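Local coordinates for protein metallocarboxypeptidase (Trypanosoma cruzi, PDB 3DWC) that probably releases C-terminal amino acids other than proline from peptides, as a metal-dependent carboxypeptidase of the M32 family, at residues E156-V159 against D160-E163; G453-G456 against K457-A460. One frame throughout, in Å; residues are numbered along the deposited sequence.

Both contacts are local ones at helix ends, and they lie on opposite sides of the chain's centre. Contact 1 is the closing turn of helix 154-162, contact 2 the opening turn of helix 456-467; their centres are 33 Å apart and their nearest atoms about 20 Å, without touching. Contact 1 is the more central, its centre about 14 Å from the centre of the chain, and the side chain of Glu163 comes within about 12 Å of the cobalt held by His267, His271 and Glu298. Contact 2 has its centre about 22 Å from the chain's centre, away from the metal, where Asp454, Leu455 and Gly456 border a bound Gly-Ala dipeptide.

Contact 1: E156-V159 against D160-E163; sequences EALV and DIYE
With CG1 of Ile161 beside its own backbone N (chi1 -61°), CD1 carried outward from it (chi2 170°) and CG of Leu158 set like CG1, the two chains run side by side, and Leu158 CD2 meets Ile161 CD1 at 3.9 Å. Such apolar residues suit a face turned to helix 125-147, where Leu158 touches Glu142 and Ile161 touches Arg146. A chi1 of -172° swings the Asp160 carboxylate away from its own N; a water donates hydrogen bonds to Ala157 O (2.6 Å) and Asp160 OD2 (3.0 Å), OD2 also forms a salt bridge with Arg89, and OD1 accepts from Gly165 N, work that suits an acid's two oxygens. Tyr162 lays one ring face on Ile161 CG2, 3.9 Å from the ring plane.

Near the helix end Asp160 N still bonds to Glu156 O, but Ile161 N reaches only to Leu158 O. Val159 O is gripped twice: by Glu163 N in its carbonyl plane at 2.8 Å, and by Tyr162 N from above that plane. Glu163, out of helical geometry, sends its carboxylate to Ser293 OG and Gly295 N. One carbonyl shared by i+3 and i+4 donors, where the chain leaves the helix, is common at helix C-termini.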
loop_
_atom_site.group_PDB
_atom_site.type_symbol
_atom_site.label_atom_id
_atom_site.label_comp_id
_atom_site.label_asym_id
_atom_site.label_seq_id
_atom_site.Cartn_x
_atom_site.Cartn_y
_atom_site.Cartn_z
ATOM N N GLU B 156 -25.161 26.387 -2.571
ATOM C CA GLU B 156 -25.161 26.034 -1.165
ATOM C C GLU B 156 -25.160 24.511 -0.948
ATOM O O GLU B 156 -24.439 23.999 -0.094
ATOM C CB GLU B 156 -26.338 26.671 -0.432
ATOM C CG GLU B 156 -26.237 26.470 1.056
ATOM C CD GLU B 156 -27.243 27.266 1.839
ATOM O OE1 GLU B 156 -27.796 26.693 2.807
ATOM O OE2 GLU B 156 -27.441 28.462 1.523
ATOM N N ALA B 157 -25.976 23.793 -1.714
ATOM C CA ALA B 157 -26.014 22.319 -1.642
ATOM C C ALA B 157 -24.643 21.738 -1.968
ATOM O O ALA B 157 -24.227 20.721 -1.383
ATOM C CB ALA B 157 -27.114 21.753 -2.578
ATOM N N LEU B 158 -23.905 22.404 -2.858
ATOM C CA LEU B 158 -22.581 21.941 -3.247
ATOM C C LEU B 158 -21.510 22.297 -2.195
ATOM O O LEU B 158 -20.687 21.459 -1.827
ATOM C CB LEU B 158 -22.201 22.454 -4.634
ATOM C CG LEU B 158 -22.962 21.829 -5.834
ATOM C CD1 LEU B 158 -22.759 22.678 -7.084
ATOM C CD2 LEU B 158 -22.531 20.387 -6.111
ATOM N N VAL B 159 -21.532 23.529 -1.700
ATOM C CA VAL B 159 -20.576 23.933 -0.665
ATOM C C VAL B 159 -20.731 23.038 0.576
ATOM O O VAL B 159 -19.750 22.684 1.226
ATOM C CB VAL B 159 -20.725 25.418 -0.303
ATOM C CG1 VAL B 159 -19.882 25.763 0.938
ATOM C CG2 VAL B 159 -20.329 26.303 -1.531
ATOM N N ASP B 160 -21.971 22.656 0.857
ATOM C CA ASP B 160 -22.309 21.756 1.945
ATOM C C ASP B 160 -21.587 20.411 1.882
ATOM O O ASP B 160 -21.410 19.800 2.914
ATOM C CB ASP B 160 -23.826 21.518 1.968
ATOM C CG ASP B 160 -24.293 20.746 3.208
ATOM O OD1 ASP B 160 -24.353 21.336 4.313
ATOM O OD2 ASP B 160 -24.600 19.539 3.072
ATOM N N ILE B 161 -21.178 19.962 0.695
ATOM C CA ILE B 161 -20.418 18.723 0.568
ATOM C C ILE B 161 -19.141 18.797 1.422
ATOM O O ILE B 161 -18.786 17.845 2.156
ATOM C CB ILE B 161 -20.041 18.416 -0.930
ATOM C CG1 ILE B 161 -21.276 18.238 -1.791
ATOM C CG2 ILE B 161 -19.168 17.152 -1.048
ATOM C CD1 ILE B 161 -20.964 18.171 -3.333
ATOM N N TYR B 162 -18.494 19.954 1.355
ATOM C CA TYR B 162 -17.205 20.176 1.950
ATOM C C TYR B 162 -17.287 20.914 3.281
ATOM O O TYR B 162 -16.399 20.786 4.117
ATOM C CB TYR B 162 -16.387 21.011 0.992
ATOM C CG TYR B 162 -16.360 20.446 -0.374
ATOM C CD1 TYR B 162 -15.687 19.252 -0.644
ATOM C CD2 TYR B 162 -17.004 21.091 -1.426
ATOM C CE1 TYR B 162 -15.677 18.730 -1.924
ATOM C CE2 TYR B 162 -16.995 20.563 -2.705
ATOM C CZ TYR B 162 -16.343 19.402 -2.943
ATOM O OH TYR B 162 -16.353 18.912 -4.221
ATOM N N GLU B 163 -18.339 21.698 3.459
ATOM C CA GLU B 163 -18.469 22.592 4.606
ATOM C C GLU B 163 -19.876 22.470 5.185
ATOM O O GLU B 163 -20.705 23.340 4.979
ATOM C CB GLU B 163 -18.145 24.038 4.173
ATOM C CG GLU B 163 -17.729 24.943 5.321
ATOM C CD GLU B 163 -16.464 24.469 6.037
ATOM O OE1 GLU B 163 -15.505 24.129 5.343
ATOM O OE2 GLU B 163 -16.432 24.430 7.302
HETATM O O HOH W 1 -25.184 18.889 0.192
#

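Contact 2: G453-G456 against K457-A460. With GLY (glycine), chain O; ALA (alanine), chain P.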
loop_
_atom_site.group_PDB
_atom_site.type_symbol
_atom_site.label_atom_id
_atom_site.label_comp_id
_atom_site.label_asym_id
_atom_site.label_seq_id
_atom_site.Cartn_x
_atom_site.Cartn_y
_atom_site.Cartn_z
ATOM N N GLY B 453 10.544 26.040 20.107
ATOM C CA GLY B 453 10.150 24.769 19.515
ATOM C C GLY B 453 9.569 23.780 20.525
ATOM O O GLY B 453 9.787 22.571 20.427
ATOM N N ASP B 454 8.836 24.343 21.496
ATOM C CA ASP B 454 8.199 23.656 22.606
ATOM C C ASP B 454 6.680 23.820 22.479
ATOM O O ASP B 454 6.048 24.617 23.195
ATOM C CB ASP B 454 8.683 24.339 23.894
ATOM C CG ASP B 454 8.495 23.500 25.106
ATOM O OD1 ASP B 454 8.135 22.322 24.930
ATOM O OD2 ASP B 454 8.722 24.030 26.252
ATOM N N LEU B 455 6.089 23.049 21.584
ATOM C CA LEU B 455 4.697 23.295 21.175
ATOM C C LEU B 455 3.608 22.607 21.966
ATOM O O LEU B 455 2.448 22.885 21.757
ATOM C CB LEU B 455 4.488 22.991 19.697
ATOM C CG LEU B 455 5.404 23.743 18.729
ATOM C CD1 LEU B 455 5.142 23.202 17.329
ATOM C CD2 LEU B 455 5.222 25.267 18.780
ATOM N N GLY B 456 3.962 21.772 22.922
ATOM C CA GLY B 456 2.968 20.945 23.611
ATOM C C GLY B 456 1.765 21.683 24.193
ATOM O O GLY B 456 0.664 21.144 24.204
ATOM N N LYS B 457 1.969 22.891 24.707
ATOM C CA LYS B 457 0.868 23.630 25.367
ATOM C C LYS B 457 -0.106 24.119 24.284
ATOM O O LYS B 457 -1.361 24.193 24.459
ATOM C CB LYS B 457 1.421 24.812 26.133
ATOM C CG LYS B 457 1.928 24.489 27.515
ATOM C CD LYS B 457 2.606 25.691 28.104
ATOM C CE LYS B 457 3.126 25.388 29.484
ATOM N NZ LYS B 457 3.433 26.668 30.195
ATOM N N ILE B 458 0.486 24.444 23.139
ATOM C CA ILE B 458 -0.296 24.910 22.024
ATOM C C ILE B 458 -1.061 23.722 21.471
ATOM O O ILE B 458 -2.271 23.807 21.313
ATOM C CB ILE B 458 0.549 25.613 20.961
ATOM C CG1 ILE B 458 1.300 26.831 21.530
ATOM C CG2 ILE B 458 -0.345 26.131 19.792
ATOM C CD1 ILE B 458 2.303 27.421 20.456
ATOM N N LEU B 459 -0.369 22.605 21.217
ATOM C CA LEU B 459 -0.987 21.438 20.609
ATOM C C LEU B 459 -2.083 20.913 21.530
ATOM O O LEU B 459 -3.115 20.485 21.045
ATOM C CB LEU B 459 0.043 20.323 20.283
ATOM C CG LEU B 459 1.222 20.714 19.379
ATOM C CD1 LEU B 459 2.276 19.627 19.342
ATOM C CD2 LEU B 459 0.685 21.080 17.967
ATOM N N ALA B 460 -1.887 20.994 22.852
ATOM C CA ALA B 460 -2.897 20.543 23.785
ATOM C C ALA B 460 -4.196 21.335 23.697
ATOM O O ALA B 460 -5.285 20.769 23.773
ATOM C CB ALA B 460 -2.380 20.556 25.217
HETATM N N GLY O . 6.279 20.736 24.078
HETATM C CA GLY O . 6.541 19.857 25.251
HETATM C C GLY O . 5.327 19.458 26.069
HETATM O O GLY O . 4.907 18.286 26.056
HETATM N N ALA P . 4.757 20.456 26.752
HETATM C CA ALA P . 3.746 20.270 27.814
HETATM C C ALA P . 2.353 19.947 27.265
HETATM O O ALA P . 1.340 20.478 27.738
HETATM C CB ALA P . 3.693 21.524 28.713
HETATM O O HOH W 2 4.752 23.949 25.634
#
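Leu455 packs against Leu459 and Ile458 one turn further on. Its CB lies 4.0 Å from Leu459 CG; CG then stands beside the backbone N (chi1 -56°), and from there CD2 reaches Ile458 CD1, also at 4.0 Å, the two chains crossing at a slant. A flexible, branched apolar residue suits meeting two helix side chains at once. Its carbonyl opens the helix: Leu459 N bonds to Leu455 O at 2.9 Å, nearly in line with the C=O, and Ile458 N adds a weak bond. Ala460 N forms the next i+4 bond, to Gly456 O, from above the carbonyl plane.

With no side chain, Gly456 lets a bound Gly-Ala dipeptide (GLY C to ALA N 1.3 Å) lie close against its backbone, the ligand glycine N coming 2.8 Å from Gly456 N. That amino group donates to Asp454 OD1 at 2.6 Å; a carboxylate suits this place as acceptor for the ligand's terminal amine, probably charged. Past it, the extended Lys457 runs by the ligand alanine, its CG 3.7 Å from the alanine CB. A water joins Asp454 O to Lys457 N.

Gly453, with positive phi, ends helix 443-451 in a Schellman motif, and the chain turns at once into helix 456-467. Ile458 leans back on Val446, Cys449 and Ile450 of the earlier helix, while Leu455 and Leu459 both rest on Trp223 in the loop after helix 209-222.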